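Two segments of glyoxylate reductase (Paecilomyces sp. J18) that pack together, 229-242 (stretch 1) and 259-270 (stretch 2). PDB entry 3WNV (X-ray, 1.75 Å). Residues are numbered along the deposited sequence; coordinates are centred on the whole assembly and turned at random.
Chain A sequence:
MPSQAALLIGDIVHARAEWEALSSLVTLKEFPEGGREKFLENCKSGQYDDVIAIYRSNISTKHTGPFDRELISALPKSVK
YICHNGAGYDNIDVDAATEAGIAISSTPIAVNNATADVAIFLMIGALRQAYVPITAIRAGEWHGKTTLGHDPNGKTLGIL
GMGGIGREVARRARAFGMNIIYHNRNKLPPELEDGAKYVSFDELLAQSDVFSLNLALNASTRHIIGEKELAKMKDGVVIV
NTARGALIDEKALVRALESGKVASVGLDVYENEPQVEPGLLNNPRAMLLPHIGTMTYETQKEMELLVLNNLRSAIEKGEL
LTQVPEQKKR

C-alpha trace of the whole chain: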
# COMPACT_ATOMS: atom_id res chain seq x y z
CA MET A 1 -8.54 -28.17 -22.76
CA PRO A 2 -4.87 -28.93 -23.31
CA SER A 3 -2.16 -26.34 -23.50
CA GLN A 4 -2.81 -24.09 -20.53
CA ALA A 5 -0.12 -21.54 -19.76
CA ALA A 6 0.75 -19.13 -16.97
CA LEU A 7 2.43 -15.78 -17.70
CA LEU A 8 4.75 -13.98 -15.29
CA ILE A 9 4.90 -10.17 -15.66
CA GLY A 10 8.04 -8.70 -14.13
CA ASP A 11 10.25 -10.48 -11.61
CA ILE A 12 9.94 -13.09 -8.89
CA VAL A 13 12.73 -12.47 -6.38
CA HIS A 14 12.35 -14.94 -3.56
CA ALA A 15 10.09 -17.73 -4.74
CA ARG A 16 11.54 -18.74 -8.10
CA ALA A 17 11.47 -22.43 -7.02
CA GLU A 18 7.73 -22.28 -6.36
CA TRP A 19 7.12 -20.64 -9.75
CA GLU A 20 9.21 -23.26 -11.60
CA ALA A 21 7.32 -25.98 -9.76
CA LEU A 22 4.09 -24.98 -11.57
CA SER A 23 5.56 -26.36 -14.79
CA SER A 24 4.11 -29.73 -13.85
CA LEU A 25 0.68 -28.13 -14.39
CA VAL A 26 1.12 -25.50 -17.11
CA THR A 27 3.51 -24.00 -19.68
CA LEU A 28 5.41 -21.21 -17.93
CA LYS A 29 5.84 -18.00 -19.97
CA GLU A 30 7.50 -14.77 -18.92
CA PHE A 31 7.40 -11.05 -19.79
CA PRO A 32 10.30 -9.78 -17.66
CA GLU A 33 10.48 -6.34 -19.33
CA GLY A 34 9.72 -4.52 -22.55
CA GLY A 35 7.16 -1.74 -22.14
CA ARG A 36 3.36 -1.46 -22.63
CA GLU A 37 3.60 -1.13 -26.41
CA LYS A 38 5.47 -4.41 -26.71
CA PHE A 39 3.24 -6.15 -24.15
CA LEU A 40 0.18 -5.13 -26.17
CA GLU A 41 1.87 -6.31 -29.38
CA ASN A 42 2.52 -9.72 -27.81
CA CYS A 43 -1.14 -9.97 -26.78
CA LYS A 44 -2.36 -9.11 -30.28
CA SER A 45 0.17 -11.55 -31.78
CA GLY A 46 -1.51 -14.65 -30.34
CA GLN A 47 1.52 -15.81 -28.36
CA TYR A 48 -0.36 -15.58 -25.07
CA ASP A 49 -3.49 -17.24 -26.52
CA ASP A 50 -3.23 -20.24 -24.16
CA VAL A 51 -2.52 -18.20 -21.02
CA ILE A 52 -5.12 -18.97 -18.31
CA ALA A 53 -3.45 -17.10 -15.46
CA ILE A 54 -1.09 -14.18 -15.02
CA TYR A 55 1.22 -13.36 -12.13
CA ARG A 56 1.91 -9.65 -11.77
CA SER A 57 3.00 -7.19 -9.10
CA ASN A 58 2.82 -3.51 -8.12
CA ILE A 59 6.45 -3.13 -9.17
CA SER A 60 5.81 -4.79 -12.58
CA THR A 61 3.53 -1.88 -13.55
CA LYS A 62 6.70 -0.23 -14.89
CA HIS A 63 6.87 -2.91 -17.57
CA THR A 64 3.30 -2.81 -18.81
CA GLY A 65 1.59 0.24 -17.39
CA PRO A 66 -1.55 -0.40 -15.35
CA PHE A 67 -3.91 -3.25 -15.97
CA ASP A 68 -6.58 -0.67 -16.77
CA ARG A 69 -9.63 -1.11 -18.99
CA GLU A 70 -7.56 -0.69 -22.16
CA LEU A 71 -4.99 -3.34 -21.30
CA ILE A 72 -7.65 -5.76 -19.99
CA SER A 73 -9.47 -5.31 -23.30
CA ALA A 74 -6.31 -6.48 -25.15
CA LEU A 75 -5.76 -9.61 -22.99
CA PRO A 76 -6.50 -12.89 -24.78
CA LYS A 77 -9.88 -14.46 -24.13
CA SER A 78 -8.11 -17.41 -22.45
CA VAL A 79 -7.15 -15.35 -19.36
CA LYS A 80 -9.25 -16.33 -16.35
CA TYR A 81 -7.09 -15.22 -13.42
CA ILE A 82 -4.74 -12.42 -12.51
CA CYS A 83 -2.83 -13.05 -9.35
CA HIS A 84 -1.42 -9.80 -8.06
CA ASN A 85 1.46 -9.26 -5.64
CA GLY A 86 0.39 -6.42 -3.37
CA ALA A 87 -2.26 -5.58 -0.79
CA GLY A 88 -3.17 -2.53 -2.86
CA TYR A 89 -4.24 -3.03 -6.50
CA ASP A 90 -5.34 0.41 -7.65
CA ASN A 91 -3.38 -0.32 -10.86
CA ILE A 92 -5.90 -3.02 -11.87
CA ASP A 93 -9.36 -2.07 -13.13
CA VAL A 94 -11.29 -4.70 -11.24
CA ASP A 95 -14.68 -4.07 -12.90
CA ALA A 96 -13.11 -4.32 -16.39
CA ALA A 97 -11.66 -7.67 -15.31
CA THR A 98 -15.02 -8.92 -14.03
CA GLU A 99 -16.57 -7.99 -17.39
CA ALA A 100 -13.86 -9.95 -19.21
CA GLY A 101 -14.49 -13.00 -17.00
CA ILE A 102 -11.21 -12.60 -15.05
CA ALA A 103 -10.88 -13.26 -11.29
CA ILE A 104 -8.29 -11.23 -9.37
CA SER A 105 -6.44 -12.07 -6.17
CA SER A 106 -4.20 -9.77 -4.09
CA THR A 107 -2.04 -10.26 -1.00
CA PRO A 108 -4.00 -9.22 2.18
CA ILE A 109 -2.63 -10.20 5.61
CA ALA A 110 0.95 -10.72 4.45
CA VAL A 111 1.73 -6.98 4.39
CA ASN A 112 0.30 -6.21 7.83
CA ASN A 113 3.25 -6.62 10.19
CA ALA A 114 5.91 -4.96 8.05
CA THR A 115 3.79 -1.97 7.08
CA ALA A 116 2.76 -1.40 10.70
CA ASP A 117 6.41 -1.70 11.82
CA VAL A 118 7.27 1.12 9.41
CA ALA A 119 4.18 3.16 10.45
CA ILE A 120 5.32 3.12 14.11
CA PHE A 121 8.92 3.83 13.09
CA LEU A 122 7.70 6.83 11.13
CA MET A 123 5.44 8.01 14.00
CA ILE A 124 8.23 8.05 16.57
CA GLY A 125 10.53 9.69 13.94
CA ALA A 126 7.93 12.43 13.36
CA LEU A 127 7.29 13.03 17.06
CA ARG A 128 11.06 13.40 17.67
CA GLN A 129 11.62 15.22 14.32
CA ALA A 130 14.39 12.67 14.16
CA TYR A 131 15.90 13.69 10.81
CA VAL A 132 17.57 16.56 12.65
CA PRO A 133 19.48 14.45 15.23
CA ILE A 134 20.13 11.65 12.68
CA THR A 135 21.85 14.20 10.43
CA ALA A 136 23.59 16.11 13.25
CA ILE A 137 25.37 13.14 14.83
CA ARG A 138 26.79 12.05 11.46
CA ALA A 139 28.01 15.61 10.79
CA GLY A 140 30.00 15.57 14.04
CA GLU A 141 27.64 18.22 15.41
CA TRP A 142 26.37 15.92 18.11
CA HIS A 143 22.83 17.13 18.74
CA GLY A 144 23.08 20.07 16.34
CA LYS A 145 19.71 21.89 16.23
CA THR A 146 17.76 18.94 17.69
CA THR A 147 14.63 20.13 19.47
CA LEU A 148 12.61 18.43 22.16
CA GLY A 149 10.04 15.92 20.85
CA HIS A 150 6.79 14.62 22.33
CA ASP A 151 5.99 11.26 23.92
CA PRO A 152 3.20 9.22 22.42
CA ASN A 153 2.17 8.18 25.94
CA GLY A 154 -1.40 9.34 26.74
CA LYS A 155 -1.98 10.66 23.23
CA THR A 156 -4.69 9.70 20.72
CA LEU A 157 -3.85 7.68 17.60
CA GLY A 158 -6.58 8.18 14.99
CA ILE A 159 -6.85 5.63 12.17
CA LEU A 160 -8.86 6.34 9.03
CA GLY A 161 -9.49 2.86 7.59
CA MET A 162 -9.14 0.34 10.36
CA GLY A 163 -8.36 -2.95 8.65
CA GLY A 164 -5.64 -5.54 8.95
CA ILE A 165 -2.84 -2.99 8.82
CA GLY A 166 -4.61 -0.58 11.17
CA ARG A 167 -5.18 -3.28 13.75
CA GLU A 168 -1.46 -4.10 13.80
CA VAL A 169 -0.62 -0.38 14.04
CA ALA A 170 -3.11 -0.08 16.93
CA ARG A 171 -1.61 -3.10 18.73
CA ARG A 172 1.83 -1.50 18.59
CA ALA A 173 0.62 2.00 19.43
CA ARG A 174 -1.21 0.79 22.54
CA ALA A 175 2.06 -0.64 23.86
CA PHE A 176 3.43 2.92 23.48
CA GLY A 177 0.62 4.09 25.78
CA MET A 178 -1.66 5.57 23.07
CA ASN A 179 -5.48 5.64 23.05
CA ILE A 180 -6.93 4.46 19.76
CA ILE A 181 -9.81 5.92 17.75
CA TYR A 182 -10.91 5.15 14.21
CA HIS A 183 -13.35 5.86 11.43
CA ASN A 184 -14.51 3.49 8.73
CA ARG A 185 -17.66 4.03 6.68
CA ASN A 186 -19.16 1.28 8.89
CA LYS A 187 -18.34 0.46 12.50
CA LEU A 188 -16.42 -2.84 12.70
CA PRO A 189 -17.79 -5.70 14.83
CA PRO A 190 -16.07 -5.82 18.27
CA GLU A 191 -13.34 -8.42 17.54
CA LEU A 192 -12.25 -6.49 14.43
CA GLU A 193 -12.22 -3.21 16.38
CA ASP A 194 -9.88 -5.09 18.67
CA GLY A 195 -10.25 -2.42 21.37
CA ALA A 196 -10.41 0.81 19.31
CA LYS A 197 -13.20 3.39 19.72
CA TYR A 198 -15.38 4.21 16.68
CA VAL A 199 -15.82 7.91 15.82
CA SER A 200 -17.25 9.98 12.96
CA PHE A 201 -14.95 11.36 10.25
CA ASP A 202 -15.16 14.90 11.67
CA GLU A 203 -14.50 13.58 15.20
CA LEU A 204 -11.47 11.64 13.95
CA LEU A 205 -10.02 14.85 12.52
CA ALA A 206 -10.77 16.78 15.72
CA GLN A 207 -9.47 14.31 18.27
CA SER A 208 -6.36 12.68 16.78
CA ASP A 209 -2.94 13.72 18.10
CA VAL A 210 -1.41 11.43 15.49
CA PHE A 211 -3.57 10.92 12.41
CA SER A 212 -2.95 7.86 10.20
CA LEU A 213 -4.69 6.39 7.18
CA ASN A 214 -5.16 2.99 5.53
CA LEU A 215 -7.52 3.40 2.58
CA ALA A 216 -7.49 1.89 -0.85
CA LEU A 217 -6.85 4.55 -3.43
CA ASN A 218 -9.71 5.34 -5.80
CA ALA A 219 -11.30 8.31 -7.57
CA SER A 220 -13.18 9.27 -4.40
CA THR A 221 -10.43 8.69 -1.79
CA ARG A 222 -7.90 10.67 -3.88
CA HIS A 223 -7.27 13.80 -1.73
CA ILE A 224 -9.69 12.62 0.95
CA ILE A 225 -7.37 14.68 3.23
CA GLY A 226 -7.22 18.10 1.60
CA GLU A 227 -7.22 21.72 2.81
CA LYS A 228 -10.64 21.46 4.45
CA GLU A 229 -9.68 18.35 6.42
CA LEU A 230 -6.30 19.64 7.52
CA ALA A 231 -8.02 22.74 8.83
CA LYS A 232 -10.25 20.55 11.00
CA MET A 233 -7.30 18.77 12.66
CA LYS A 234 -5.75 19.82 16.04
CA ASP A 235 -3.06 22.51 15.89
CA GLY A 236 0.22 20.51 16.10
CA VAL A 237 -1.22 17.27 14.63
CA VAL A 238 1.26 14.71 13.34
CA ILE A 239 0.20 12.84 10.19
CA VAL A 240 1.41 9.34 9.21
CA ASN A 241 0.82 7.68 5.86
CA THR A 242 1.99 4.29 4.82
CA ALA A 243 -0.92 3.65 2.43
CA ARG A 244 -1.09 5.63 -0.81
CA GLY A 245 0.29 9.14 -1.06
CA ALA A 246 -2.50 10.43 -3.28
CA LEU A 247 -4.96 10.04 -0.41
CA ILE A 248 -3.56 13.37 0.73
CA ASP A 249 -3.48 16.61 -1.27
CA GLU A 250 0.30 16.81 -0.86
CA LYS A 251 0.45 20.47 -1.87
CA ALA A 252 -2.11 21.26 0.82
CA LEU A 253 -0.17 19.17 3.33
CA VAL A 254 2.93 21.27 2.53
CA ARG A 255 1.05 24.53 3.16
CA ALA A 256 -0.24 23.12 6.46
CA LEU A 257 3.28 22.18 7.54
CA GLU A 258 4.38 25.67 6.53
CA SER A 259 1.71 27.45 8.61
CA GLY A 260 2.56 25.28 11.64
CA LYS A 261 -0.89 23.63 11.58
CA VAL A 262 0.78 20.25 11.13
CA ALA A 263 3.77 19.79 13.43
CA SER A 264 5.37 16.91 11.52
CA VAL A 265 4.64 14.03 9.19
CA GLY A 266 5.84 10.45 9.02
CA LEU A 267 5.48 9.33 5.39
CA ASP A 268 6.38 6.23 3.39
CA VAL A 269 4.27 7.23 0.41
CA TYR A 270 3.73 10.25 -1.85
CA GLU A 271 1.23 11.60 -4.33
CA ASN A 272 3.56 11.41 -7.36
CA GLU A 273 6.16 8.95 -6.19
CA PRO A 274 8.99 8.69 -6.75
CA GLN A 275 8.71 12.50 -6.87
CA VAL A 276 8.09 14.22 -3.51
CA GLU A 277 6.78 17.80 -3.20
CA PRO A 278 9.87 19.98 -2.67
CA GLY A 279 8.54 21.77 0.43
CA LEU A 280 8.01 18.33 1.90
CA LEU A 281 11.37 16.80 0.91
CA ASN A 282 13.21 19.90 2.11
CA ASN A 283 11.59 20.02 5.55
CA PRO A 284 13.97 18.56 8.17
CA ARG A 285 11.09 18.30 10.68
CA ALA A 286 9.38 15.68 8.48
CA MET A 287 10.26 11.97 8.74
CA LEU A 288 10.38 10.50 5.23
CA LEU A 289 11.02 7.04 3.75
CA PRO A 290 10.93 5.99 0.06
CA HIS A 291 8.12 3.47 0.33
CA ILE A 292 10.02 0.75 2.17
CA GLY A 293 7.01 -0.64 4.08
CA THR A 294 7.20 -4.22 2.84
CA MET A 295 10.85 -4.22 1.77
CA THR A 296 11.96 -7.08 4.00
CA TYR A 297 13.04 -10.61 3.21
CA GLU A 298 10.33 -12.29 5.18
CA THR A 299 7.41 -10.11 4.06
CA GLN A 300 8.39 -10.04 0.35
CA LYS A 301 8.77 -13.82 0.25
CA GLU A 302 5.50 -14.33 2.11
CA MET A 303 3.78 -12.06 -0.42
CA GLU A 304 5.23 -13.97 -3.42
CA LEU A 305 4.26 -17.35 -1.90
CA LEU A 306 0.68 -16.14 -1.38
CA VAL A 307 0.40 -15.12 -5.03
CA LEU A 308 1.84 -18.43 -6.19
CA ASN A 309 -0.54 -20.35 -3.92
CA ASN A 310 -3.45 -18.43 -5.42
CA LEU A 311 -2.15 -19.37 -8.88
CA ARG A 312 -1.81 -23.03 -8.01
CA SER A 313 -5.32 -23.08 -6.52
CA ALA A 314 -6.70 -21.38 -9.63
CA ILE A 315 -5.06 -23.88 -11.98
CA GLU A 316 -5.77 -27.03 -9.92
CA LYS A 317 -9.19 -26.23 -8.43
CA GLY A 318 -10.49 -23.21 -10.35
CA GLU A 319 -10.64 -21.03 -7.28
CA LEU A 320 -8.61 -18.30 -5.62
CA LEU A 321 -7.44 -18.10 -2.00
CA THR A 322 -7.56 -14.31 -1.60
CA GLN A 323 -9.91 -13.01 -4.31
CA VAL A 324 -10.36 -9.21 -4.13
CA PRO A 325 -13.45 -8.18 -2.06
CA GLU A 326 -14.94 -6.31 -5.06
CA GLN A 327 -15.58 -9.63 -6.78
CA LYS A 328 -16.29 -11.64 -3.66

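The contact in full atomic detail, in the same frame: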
# COMPACT_ATOMS: atom_id res chain seq x y z
N GLU A 229 -9.91 19.33 5.37
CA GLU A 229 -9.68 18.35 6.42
C GLU A 229 -8.51 18.69 7.32
O GLU A 229 -8.55 18.48 8.53
CB GLU A 229 -9.47 16.96 5.81
CG GLU A 229 -10.74 16.37 5.16
CD GLU A 229 -11.14 17.07 3.88
OE1 GLU A 229 -10.26 17.62 3.16
OE2 GLU A 229 -12.36 17.08 3.59
N LEU A 230 -7.44 19.23 6.74
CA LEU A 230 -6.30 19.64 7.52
C LEU A 230 -6.72 20.74 8.49
O LEU A 230 -6.23 20.80 9.63
CB LEU A 230 -5.18 20.16 6.60
CG LEU A 230 -4.57 19.04 5.75
CD1 LEU A 230 -3.74 19.61 4.62
CD2 LEU A 230 -3.72 18.07 6.61
N ALA A 231 -7.63 21.59 8.03
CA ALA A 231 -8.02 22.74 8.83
C ALA A 231 -8.85 22.29 10.03
O ALA A 231 -8.87 22.98 11.06
CB ALA A 231 -8.77 23.76 7.98
N LYS A 232 -9.51 21.14 9.89
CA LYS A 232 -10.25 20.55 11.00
C LYS A 232 -9.38 19.85 12.04
O LYS A 232 -9.87 19.58 13.14
CB LYS A 232 -11.29 19.56 10.49
CG LYS A 232 -12.50 20.20 9.85
CD LYS A 232 -13.34 19.15 9.12
CE LYS A 232 -14.54 19.79 8.47
NZ LYS A 232 -15.36 18.81 7.70
N MET A 233 -8.13 19.53 11.72
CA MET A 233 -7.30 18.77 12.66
C MET A 233 -6.87 19.68 13.83
O MET A 233 -7.07 20.90 13.78
CB MET A 233 -6.11 18.13 11.96
CG MET A 233 -6.51 17.06 10.96
SD MET A 233 -5.07 16.49 10.08
CE MET A 233 -5.79 15.34 8.87
N LYS A 234 -6.31 19.08 14.89
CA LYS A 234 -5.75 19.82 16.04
C LYS A 234 -4.55 20.62 15.57
O LYS A 234 -3.77 20.10 14.79
CB LYS A 234 -5.17 18.84 17.05
CG LYS A 234 -6.16 18.09 17.87
CD LYS A 234 -5.41 17.25 18.87
CE LYS A 234 -6.31 16.85 19.99
NZ LYS A 234 -5.45 16.65 21.20
N ASP A 235 -4.36 21.84 16.08
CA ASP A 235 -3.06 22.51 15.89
C ASP A 235 -1.95 21.60 16.44
O ASP A 235 -2.08 21.05 17.54
CB ASP A 235 -3.02 23.85 16.65
CG ASP A 235 -3.89 24.92 16.02
OD1 ASP A 235 -4.30 24.78 14.85
OD2 ASP A 235 -4.15 25.93 16.70
N GLY A 236 -0.86 21.39 15.67
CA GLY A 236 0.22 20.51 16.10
C GLY A 236 0.01 19.02 15.83
O GLY A 236 0.75 18.17 16.36
N VAL A 237 -0.98 18.68 14.98
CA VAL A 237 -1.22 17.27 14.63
C VAL A 237 0.03 16.72 13.96
O VAL A 237 0.79 17.47 13.34
CB VAL A 237 -2.45 17.14 13.65
CG1 VAL A 237 -2.17 17.86 12.33
CG2 VAL A 237 -2.88 15.68 13.45
N VAL A 238 0.25 15.41 14.10
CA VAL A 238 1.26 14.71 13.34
C VAL A 238 0.53 13.72 12.44
O VAL A 238 -0.36 12.97 12.89
CB VAL A 238 2.22 13.95 14.27
CG1 VAL A 238 3.10 12.98 13.46
CG2 VAL A 238 3.06 14.93 15.06
N ILE A 239 0.88 13.72 11.17
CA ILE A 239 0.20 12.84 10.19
C ILE A 239 1.13 11.73 9.71
O ILE A 239 2.24 12.01 9.31
CB ILE A 239 -0.36 13.65 8.98
CG1 ILE A 239 -1.45 14.62 9.43
CG2 ILE A 239 -0.89 12.71 7.88
CD1 ILE A 239 -1.79 15.68 8.41
N VAL A 240 0.65 10.48 9.74
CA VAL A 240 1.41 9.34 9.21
C VAL A 240 0.66 8.70 8.06
O VAL A 240 -0.55 8.50 8.16
CB VAL A 240 1.64 8.31 10.32
CG1 VAL A 240 2.24 6.99 9.77
CG2 VAL A 240 2.54 8.88 11.43
N ASN A 241 1.39 8.36 6.99
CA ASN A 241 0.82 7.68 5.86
C ASN A 241 1.73 6.62 5.34
O ASN A 241 2.78 6.92 4.86
CB ASN A 241 0.54 8.68 4.74
CG ASN A 241 -0.40 8.17 3.69
OD1 ASN A 241 -0.94 7.11 3.84
ND2 ASN A 241 -0.63 8.96 2.68
N THR A 242 1.31 5.39 5.43
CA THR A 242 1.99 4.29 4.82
C THR A 242 1.17 3.63 3.70
O THR A 242 1.54 2.62 3.22
CB THR A 242 2.41 3.24 5.83
OG1 THR A 242 1.25 2.80 6.47
CG2 THR A 242 3.33 3.82 6.86
N SER A 259 2.41 26.54 7.70
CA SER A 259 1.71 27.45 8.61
C SER A 259 1.91 27.03 10.07
O SER A 259 1.65 27.81 11.00
CB SER A 259 0.22 27.47 8.29
OG SER A 259 -0.38 26.28 8.78
N GLY A 260 2.39 25.80 10.29
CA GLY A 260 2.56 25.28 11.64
C GLY A 260 1.33 24.53 12.10
O GLY A 260 1.29 24.05 13.22
N LYS A 261 0.32 24.41 11.24
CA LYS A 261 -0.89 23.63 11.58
C LYS A 261 -0.51 22.18 11.87
O LYS A 261 -0.96 21.58 12.85
CB LYS A 261 -1.88 23.67 10.41
CG LYS A 261 -3.15 22.86 10.67
CD LYS A 261 -4.03 23.61 11.65
CE LYS A 261 -5.05 22.70 12.29
NZ LYS A 261 -5.94 23.45 13.24
N VAL A 262 0.29 21.61 10.96
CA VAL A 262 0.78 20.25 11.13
C VAL A 262 2.21 20.35 11.68
O VAL A 262 3.07 21.02 11.09
CB VAL A 262 0.75 19.49 9.78
CG1 VAL A 262 1.43 18.12 9.91
CG2 VAL A 262 -0.71 19.34 9.25
N ALA A 263 2.47 19.69 12.80
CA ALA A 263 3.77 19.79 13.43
C ALA A 263 4.83 18.99 12.66
O ALA A 263 5.97 19.42 12.45
CB ALA A 263 3.68 19.33 14.88
N SER A 264 4.44 17.80 12.21
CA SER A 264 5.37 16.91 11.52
C SER A 264 4.58 15.87 10.77
O SER A 264 3.38 15.71 11.00
CB SER A 264 6.33 16.24 12.49
OG SER A 264 7.32 15.51 11.75
N VAL A 265 5.25 15.17 9.87
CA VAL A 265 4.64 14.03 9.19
C VAL A 265 5.63 12.88 9.18
O VAL A 265 6.83 13.07 9.23
CB VAL A 265 4.20 14.29 7.75
CG1 VAL A 265 3.06 15.36 7.69
CG2 VAL A 265 5.42 14.75 6.89
N GLY A 266 5.07 11.68 9.12
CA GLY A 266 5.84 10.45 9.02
C GLY A 266 5.31 9.72 7.79
O GLY A 266 4.29 9.04 7.88
N LEU A 267 6.01 9.84 6.67
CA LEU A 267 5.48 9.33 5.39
C LEU A 267 6.34 8.24 4.79
O LEU A 267 7.56 8.34 4.83
CB LEU A 267 5.39 10.47 4.37
CG LEU A 267 4.57 11.68 4.86
CD1 LEU A 267 4.58 12.74 3.77
CD2 LEU A 267 3.12 11.30 5.22
N ASP A 268 5.69 7.26 4.13
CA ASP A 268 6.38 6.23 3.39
C ASP A 268 5.89 6.32 1.97
O ASP A 268 6.42 5.68 1.09
CB ASP A 268 6.01 4.87 3.97
CG ASP A 268 6.95 3.75 3.50
OD1 ASP A 268 8.19 3.98 3.44
OD2 ASP A 268 6.42 2.64 3.22
N VAL A 269 4.90 7.16 1.74
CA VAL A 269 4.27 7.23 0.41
C VAL A 269 3.94 8.65 -0.00
O VAL A 269 3.78 9.52 0.86
CB VAL A 269 2.98 6.35 0.33
CG1 VAL A 269 3.33 4.90 0.49
CG2 VAL A 269 1.94 6.81 1.39
N TYR A 270 3.83 8.89 -1.31
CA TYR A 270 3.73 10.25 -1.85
C TYR A 270 2.82 10.31 -3.06
O TYR A 270 2.70 9.33 -3.83
CB TYR A 270 5.13 10.81 -2.24
CG TYR A 270 6.08 10.61 -1.09
CD1 TYR A 270 6.13 11.53 -0.05
CD2 TYR A 270 6.83 9.45 -1.01
CE1 TYR A 270 6.97 11.32 1.04
CE2 TYR A 270 7.65 9.22 0.08
CZ TYR A 270 7.70 10.15 1.10
OH TYR A 270 8.54 9.90 2.17
O HOH W 1 -7.61 25.22 11.96
O HOH W 2 1.42 10.73 1.93
O HOH W 3 4.16 1.43 3.17

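Two neighbouring parallel strands, ending at N241 and L267, are joined by a backbone hydrogen-bond ladder, and a lysine clamps the loop that leads into the first. The strand axes run 10° apart and approach to 4.6 Å; together the stretches bury 839 Å². The ladder alternates direction as parallel pairing requires: A263 N donates to V237 O (2.8 Å), I239 N to S264 O (3.2 Å), G266 N to I239 O (2.9 Å), N241 N to G266 O (3.1 Å) and, past the second strand, D268 N to N241 O (3.0 Å). S264 N is left without a partner, its distance to V237 O being 3.8 Å. Before the strands, G236 N reaches K261 O (2.8 Å). G236 lies in a type II turn from K234 to V237, with a positive phi (83°) that suits glycine.

K261 gives up the most surface. Its side chain passes L230, CE lying 3.5 Å from L230 O, and its ammonium gathers acceptors: NZ bonds to M233 O at 2.8 Å, forms a salt bridge with D235 OD1 at 2.7 Å, and meets a water that also donates to A231 O. The chain's length lets it reach all three from a backbone that is itself paired with G236.

On the sheet face carrying V237, V262, I239 and V265, branched side chains close the gap: V262 CG2 lies 3.7 Å from V237 CG1, 3.9 Å from I239 CD1 and 4.2 Å from L230 CD2 of the preceding helix. I239 CB packs 4.0 Å from V265 CG1. On the other face, G266 sits beside V240, where an ideal CB would come within a tight 3.5 Å of V240 CG2; glycine leaves that room. At the far end, N241 CG touches V269 CG2 (3.6 Å), and a water links N241 ND2 to V269 O.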